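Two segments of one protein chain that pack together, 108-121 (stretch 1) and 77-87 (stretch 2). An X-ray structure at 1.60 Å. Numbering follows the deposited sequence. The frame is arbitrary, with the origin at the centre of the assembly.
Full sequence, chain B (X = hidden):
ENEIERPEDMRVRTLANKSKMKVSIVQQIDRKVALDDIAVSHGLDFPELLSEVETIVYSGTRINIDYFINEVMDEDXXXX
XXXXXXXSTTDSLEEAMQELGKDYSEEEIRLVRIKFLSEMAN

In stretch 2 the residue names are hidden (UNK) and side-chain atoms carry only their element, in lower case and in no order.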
# COMPACT_ATOMS: atom_id res chain seq x y z
N GLU B 108 3.08 -7.58 14.63
CA GLU B 108 1.67 -8.00 14.61
C GLU B 108 0.98 -7.47 13.36
O GLU B 108 0.26 -8.21 12.69
CB GLU B 108 0.94 -7.48 15.83
CG GLU B 108 1.21 -8.25 17.09
CD GLU B 108 0.53 -7.60 18.28
OE1 GLU B 108 0.85 -6.42 18.61
OE2 GLU B 108 -0.34 -8.26 18.88
N ILE B 109 1.24 -6.19 13.06
CA ILE B 109 0.60 -5.50 11.95
C ILE B 109 1.07 -6.10 10.63
O ILE B 109 0.24 -6.36 9.74
CB ILE B 109 0.86 -3.98 11.99
CG1 ILE B 109 0.13 -3.36 13.19
CG2 ILE B 109 0.37 -3.34 10.69
CD1 ILE B 109 0.57 -1.93 13.48
N ARG B 110 2.38 -6.35 10.51
CA ARG B 110 2.90 -7.01 9.31
C ARG B 110 2.29 -8.39 9.06
O ARG B 110 1.95 -8.72 7.92
CB ARG B 110 4.42 -7.11 9.33
CG ARG B 110 5.06 -5.75 9.19
CD ARG B 110 6.56 -5.84 9.37
NE ARG B 110 7.21 -6.38 8.17
CZ ARG B 110 8.51 -6.65 8.08
NH1 ARG B 110 9.30 -6.49 9.14
NH2 ARG B 110 9.03 -7.08 6.95
N LEU B 111 2.15 -9.22 10.11
CA LEU B 111 1.54 -10.54 9.98
C LEU B 111 0.11 -10.46 9.47
O LEU B 111 -0.29 -11.22 8.58
CB LEU B 111 1.58 -11.29 11.32
CG LEU B 111 2.96 -11.88 11.65
CD1 LEU B 111 3.01 -12.39 13.11
CD2 LEU B 111 3.36 -13.04 10.71
N VAL B 112 -0.69 -9.58 10.06
CA VAL B 112 -2.09 -9.53 9.68
C VAL B 112 -2.20 -8.96 8.28
O VAL B 112 -3.09 -9.38 7.54
CB VAL B 112 -2.95 -8.74 10.68
CG1 VAL B 112 -4.43 -8.70 10.25
CG2 VAL B 112 -2.84 -9.40 12.03
N ARG B 113 -1.32 -8.02 7.93
CA ARG B 113 -1.31 -7.41 6.60
C ARG B 113 -1.01 -8.50 5.54
O ARG B 113 -1.63 -8.51 4.48
CB ARG B 113 -0.28 -6.29 6.57
CG ARG B 113 -0.14 -5.58 5.22
CD ARG B 113 0.79 -4.40 5.30
NE ARG B 113 0.98 -3.79 3.97
CZ ARG B 113 1.93 -4.16 3.12
NH1 ARG B 113 2.77 -5.14 3.45
NH2 ARG B 113 2.01 -3.56 1.94
N ILE B 114 -0.07 -9.40 5.83
CA ILE B 114 0.19 -10.57 4.93
C ILE B 114 -1.08 -11.37 4.71
O ILE B 114 -1.45 -11.69 3.57
CB ILE B 114 1.34 -11.45 5.46
CG1 ILE B 114 2.67 -10.70 5.28
CG2 ILE B 114 1.36 -12.84 4.82
CD1 ILE B 114 3.75 -11.18 6.24
N LYS B 115 -1.76 -11.71 5.81
CA LYS B 115 -3.00 -12.48 5.75
C LYS B 115 -4.03 -11.74 4.86
O LYS B 115 -4.65 -12.33 3.95
CB LYS B 115 -3.53 -12.64 7.17
CG LYS B 115 -4.94 -13.23 7.22
CD LYS B 115 -5.36 -13.36 8.66
CE LYS B 115 -6.87 -13.54 8.79
NZ LYS B 115 -7.33 -14.86 8.24
N PHE B 116 -4.21 -10.47 5.13
CA PHE B 116 -5.20 -9.70 4.42
C PHE B 116 -4.88 -9.58 2.92
O PHE B 116 -5.78 -9.77 2.08
CB PHE B 116 -5.31 -8.30 5.04
CG PHE B 116 -6.21 -7.36 4.30
CD1 PHE B 116 -7.59 -7.39 4.48
CD2 PHE B 116 -5.66 -6.46 3.42
CE1 PHE B 116 -8.42 -6.51 3.80
CE2 PHE B 116 -6.48 -5.57 2.72
CZ PHE B 116 -7.86 -5.61 2.91
N LEU B 117 -3.65 -9.18 2.59
CA LEU B 117 -3.29 -9.03 1.15
C LEU B 117 -3.43 -10.31 0.38
O LEU B 117 -3.93 -10.31 -0.77
CB LEU B 117 -1.87 -8.50 1.00
CG LEU B 117 -1.65 -7.08 1.50
CD1 LEU B 117 -0.16 -6.75 1.39
CD2 LEU B 117 -2.52 -6.02 0.77
N SER B 118 -2.98 -11.40 1.00
CA SER B 118 -3.09 -12.72 0.33
C SER B 118 -4.57 -13.06 0.08
O SER B 118 -4.97 -13.44 -1.03
CB SER B 118 -2.44 -13.81 1.17
OG SER B 118 -2.55 -15.04 0.50
N GLU B 119 -5.39 -12.89 1.10
CA GLU B 119 -6.80 -13.27 0.93
C GLU B 119 -7.52 -12.45 -0.13
O GLU B 119 -8.30 -12.99 -0.95
CB GLU B 119 -7.51 -13.12 2.26
CG GLU B 119 -7.22 -14.27 3.17
CD GLU B 119 -8.02 -14.28 4.46
OE1 GLU B 119 -9.09 -13.62 4.53
OE2 GLU B 119 -7.57 -15.03 5.39
N MSE B 120 -7.29 -11.15 -0.12
CA MSE B 120 -8.08 -10.25 -0.97
C MSE B 120 -7.61 -10.20 -2.40
O MSE B 120 -8.35 -9.73 -3.28
CB MSE B 120 -8.12 -8.84 -0.36
CG MSE B 120 -8.68 -8.83 1.04
SE MSE B 120 -10.46 -9.66 1.20
CE MSE B 120 -10.29 -10.22 3.09
N ALA B 121 -6.38 -10.60 -2.65
CA ALA B 121 -5.82 -10.45 -4.00
C ALA B 121 -5.29 -11.70 -4.68
O ALA B 121 -5.25 -11.74 -5.92
CB ALA B 121 -4.70 -9.33 -4.02
N UNK B 77 -6.48 -8.64 19.05
CA UNK B 77 -5.47 -7.96 18.25
C UNK B 77 -5.65 -8.32 16.77
O UNK B 77 -5.71 -7.44 15.92
c UNK B 77 -4.48 -7.27 21.10
n UNK B 77 -3.63 -6.75 22.05
c UNK B 77 -4.07 -8.31 18.74
n UNK B 77 -2.41 -7.38 20.41
c UNK B 77 -2.39 -6.82 21.61
c UNK B 77 -3.71 -7.68 20.06
N UNK B 78 -5.75 -9.61 16.48
CA UNK B 78 -6.00 -10.07 15.09
C UNK B 78 -7.27 -9.43 14.49
O UNK B 78 -7.20 -8.89 13.38
c UNK B 78 -6.07 -11.61 15.01
c UNK B 78 -6.69 -13.84 13.98
c UNK B 78 -6.62 -12.32 13.77
c UNK B 78 -5.78 -11.99 12.56
N UNK B 79 -8.39 -9.48 15.21
CA UNK B 79 -9.65 -8.92 14.74
C UNK B 79 -9.56 -7.41 14.49
O UNK B 79 -9.99 -6.93 13.44
c UNK B 79 -10.81 -9.26 15.69
c UNK B 79 -13.34 -9.34 16.09
c UNK B 79 -12.20 -8.94 15.14
o UNK B 79 -14.08 -10.29 15.76
o UNK B 79 -13.50 -8.72 17.16
N UNK B 80 -8.98 -6.68 15.43
CA UNK B 80 -8.90 -5.22 15.29
C UNK B 80 -8.00 -4.79 14.13
O UNK B 80 -8.36 -3.90 13.37
c UNK B 80 -8.47 -4.58 16.60
o UNK B 80 -10.72 -4.87 17.35
o UNK B 80 -9.17 -4.72 18.89
c UNK B 80 -9.52 -4.73 17.69
N UNK B 81 -6.84 -5.44 13.98
CA UNK B 81 -5.95 -5.11 12.87
C UNK B 81 -6.59 -5.52 11.54
O UNK B 81 -6.50 -4.79 10.56
c UNK B 81 -3.87 -5.25 14.33
c UNK B 81 -4.55 -5.76 13.05
c UNK B 81 -2.76 -6.19 14.79
c UNK B 81 -3.65 -5.44 11.86
N UNK B 82 -7.25 -6.69 11.51
CA UNK B 82 -7.86 -7.19 10.27
C UNK B 82 -8.95 -6.20 9.85
O UNK B 82 -9.08 -5.84 8.67
c UNK B 82 -7.98 -10.24 7.01
c UNK B 82 -7.78 -9.38 8.15
c UNK B 82 -8.57 -9.49 9.26
c UNK B 82 -8.91 -11.23 7.04
c UNK B 82 -9.50 -10.54 9.30
c UNK B 82 -8.39 -8.62 10.51
c UNK B 82 -9.68 -11.40 8.20
N UNK B 83 -9.74 -5.76 10.84
CA UNK B 83 -10.78 -4.77 10.57
C UNK B 83 -10.21 -3.46 10.05
O UNK B 83 -10.77 -2.86 9.10
o UNK B 83 -13.59 -6.24 10.76
c UNK B 83 -13.92 -5.02 10.80
c UNK B 83 -12.97 -3.95 11.41
c UNK B 83 -11.63 -4.49 11.80
o UNK B 83 -15.03 -4.64 10.36
N UNK B 84 -9.09 -3.03 10.63
CA UNK B 84 -8.39 -1.87 10.09
C UNK B 84 -8.10 -2.04 8.59
O UNK B 84 -8.41 -1.15 7.78
c UNK B 84 -4.73 1.14 8.53
o UNK B 84 -3.99 2.00 7.77
c UNK B 84 -5.27 -1.10 9.20
c UNK B 84 -4.52 -0.23 8.41
c UNK B 84 -7.08 -1.58 10.87
c UNK B 84 -5.70 1.65 9.41
c UNK B 84 -6.44 0.75 10.20
c UNK B 84 -6.22 -0.63 10.11
N UNK B 85 -7.55 -3.18 8.20
CA UNK B 85 -7.24 -3.36 6.77
C UNK B 85 -8.48 -3.41 5.89
O UNK B 85 -8.53 -2.84 4.78
c UNK B 85 -2.81 -2.98 6.49
c UNK B 85 -4.86 -4.24 6.92
c UNK B 85 -2.22 -3.58 7.62
c UNK B 85 -4.28 -4.80 8.05
c UNK B 85 -4.13 -3.33 6.13
c UNK B 85 -2.95 -4.48 8.41
c UNK B 85 -6.29 -4.56 6.56
N UNK B 86 -9.52 -4.09 6.37
CA UNK B 86 -10.75 -4.17 5.62
C UNK B 86 -11.35 -2.80 5.33
O UNK B 86 -11.94 -2.61 4.29
c UNK B 86 -12.42 -7.27 7.17
c UNK B 86 -12.32 -8.75 6.89
c UNK B 86 -11.79 -5.02 6.36
n UNK B 86 -11.00 -9.18 7.35
c UNK B 86 -11.47 -6.47 6.27
N UNK B 87 -11.20 -1.87 6.28
CA UNK B 87 -11.75 -0.53 6.17
C UNK B 87 -10.79 0.50 5.56
O UNK B 87 -11.18 1.60 5.27
c UNK B 87 -13.41 -0.88 8.07
o UNK B 87 -15.07 0.06 6.57
c UNK B 87 -14.60 -0.98 7.10
o UNK B 87 -15.10 -2.12 6.88
c UNK B 87 -12.25 -0.03 7.53

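Position 77 carries six side-chain atoms, one carbon leading into a five-membered ring of three carbons and two nitrogens. A ring nitrogen lies 2.7 Å from OE2 of Glu108. Such a ring identifies His77, and the nitrogen is ND1. It donates a hydrogen bond to Glu108 OE2 at an N-H...O angle of 165°, and the acceptor lies at the ring edge, near its plane, as a nearly linear bond requires.

Position 78 has four carbons forked at the second, with one tip 4.0 Å from Val112 CG2. The late fork gives Leu78. Its CA-to-CB bond points sideways, but chi1 t and chi2 p bring its end closer, and CD1 also comes within 4.2 Å of Lys115 CD.

Position 79 shows three carbons, the third bearing two oxygens, and nothing on stretch 1 in reach: Glu79, pointing away. Position 80 has two carbons, the second bearing two oxygens, again without contact: Asp80.

Position 81 has four carbons forked at the first, one arm two carbons long. It points toward stretch 1, with one carbon 3.6 Å from Val112 CB. An early fork with unequal arms means Ile81. That nearest carbon is CG2, while Ile81 CD1 lies 4.1 Å from Glu108 CB and 4.3 Å from Ile109 CG1.

Position 82 is one carbon followed by a ring of six carbons with no oxygen, surrounded by Val112, Lys115, Phe116 and Glu119. This is Phe82, a knob in the hole formed by those four residues. Lys115 CE stands 3.7 Å from the centroid of the Phe82 ring and 20° off its normal, a CH-pi contact over one face. Glu119 OE1 lies 3.5 Å from Phe82 CZ, at the ring edge.

Position 83 repeats the pattern of three carbons and two terminal oxygens, without contact: Glu83, pointing away. Position 84 has one carbon, then a six-carbon ring bearing one oxygen, and makes no contact with stretch 1. This is Tyr84; its CA-to-CB bond points sideways, although its end comes nearer.

Position 85 is another oxygen-free six-carbon ring on one carbon, with a ring atom 3.5 Å from Arg113 CB. It is Phe85. Arg113 CA sits over one face, 4.2 Å from the ring centroid. Phe85 CB in turn lies 3.6 Å from the Phe116 ring centroid, only 11° off the normal. The two rings are slid apart, with centroids 5.7 Å apart and planes at 27°, so they barely overlap.

Position 86 has four carbons in a row ending in nitrogen, one of the carbons 3.9 Å from Phe116 CE1. This is Lys86, and that carbon is CG. Position 87, three carbons with two terminal oxygens and without contact, is Glu87, pointing away.

The helices cross at -54° with a closest axial approach of 9.4 Å, burying 717 Å² in total. Val112 packs against Ile81 and Phe82 where the backbones come near, its CA 6.3 Å from Phe82 CA. Apolar and CH-pi packing dominates, while the His77–Glu108 hydrogen bond joins the helices beside it. Within stretch 1, Lys115 NZ forms a 2.9 Å salt bridge to Glu119 OE2, linking two residues that line the Phe82 pocket.

Stretch 2 77-87: HLEDIFEYFKE
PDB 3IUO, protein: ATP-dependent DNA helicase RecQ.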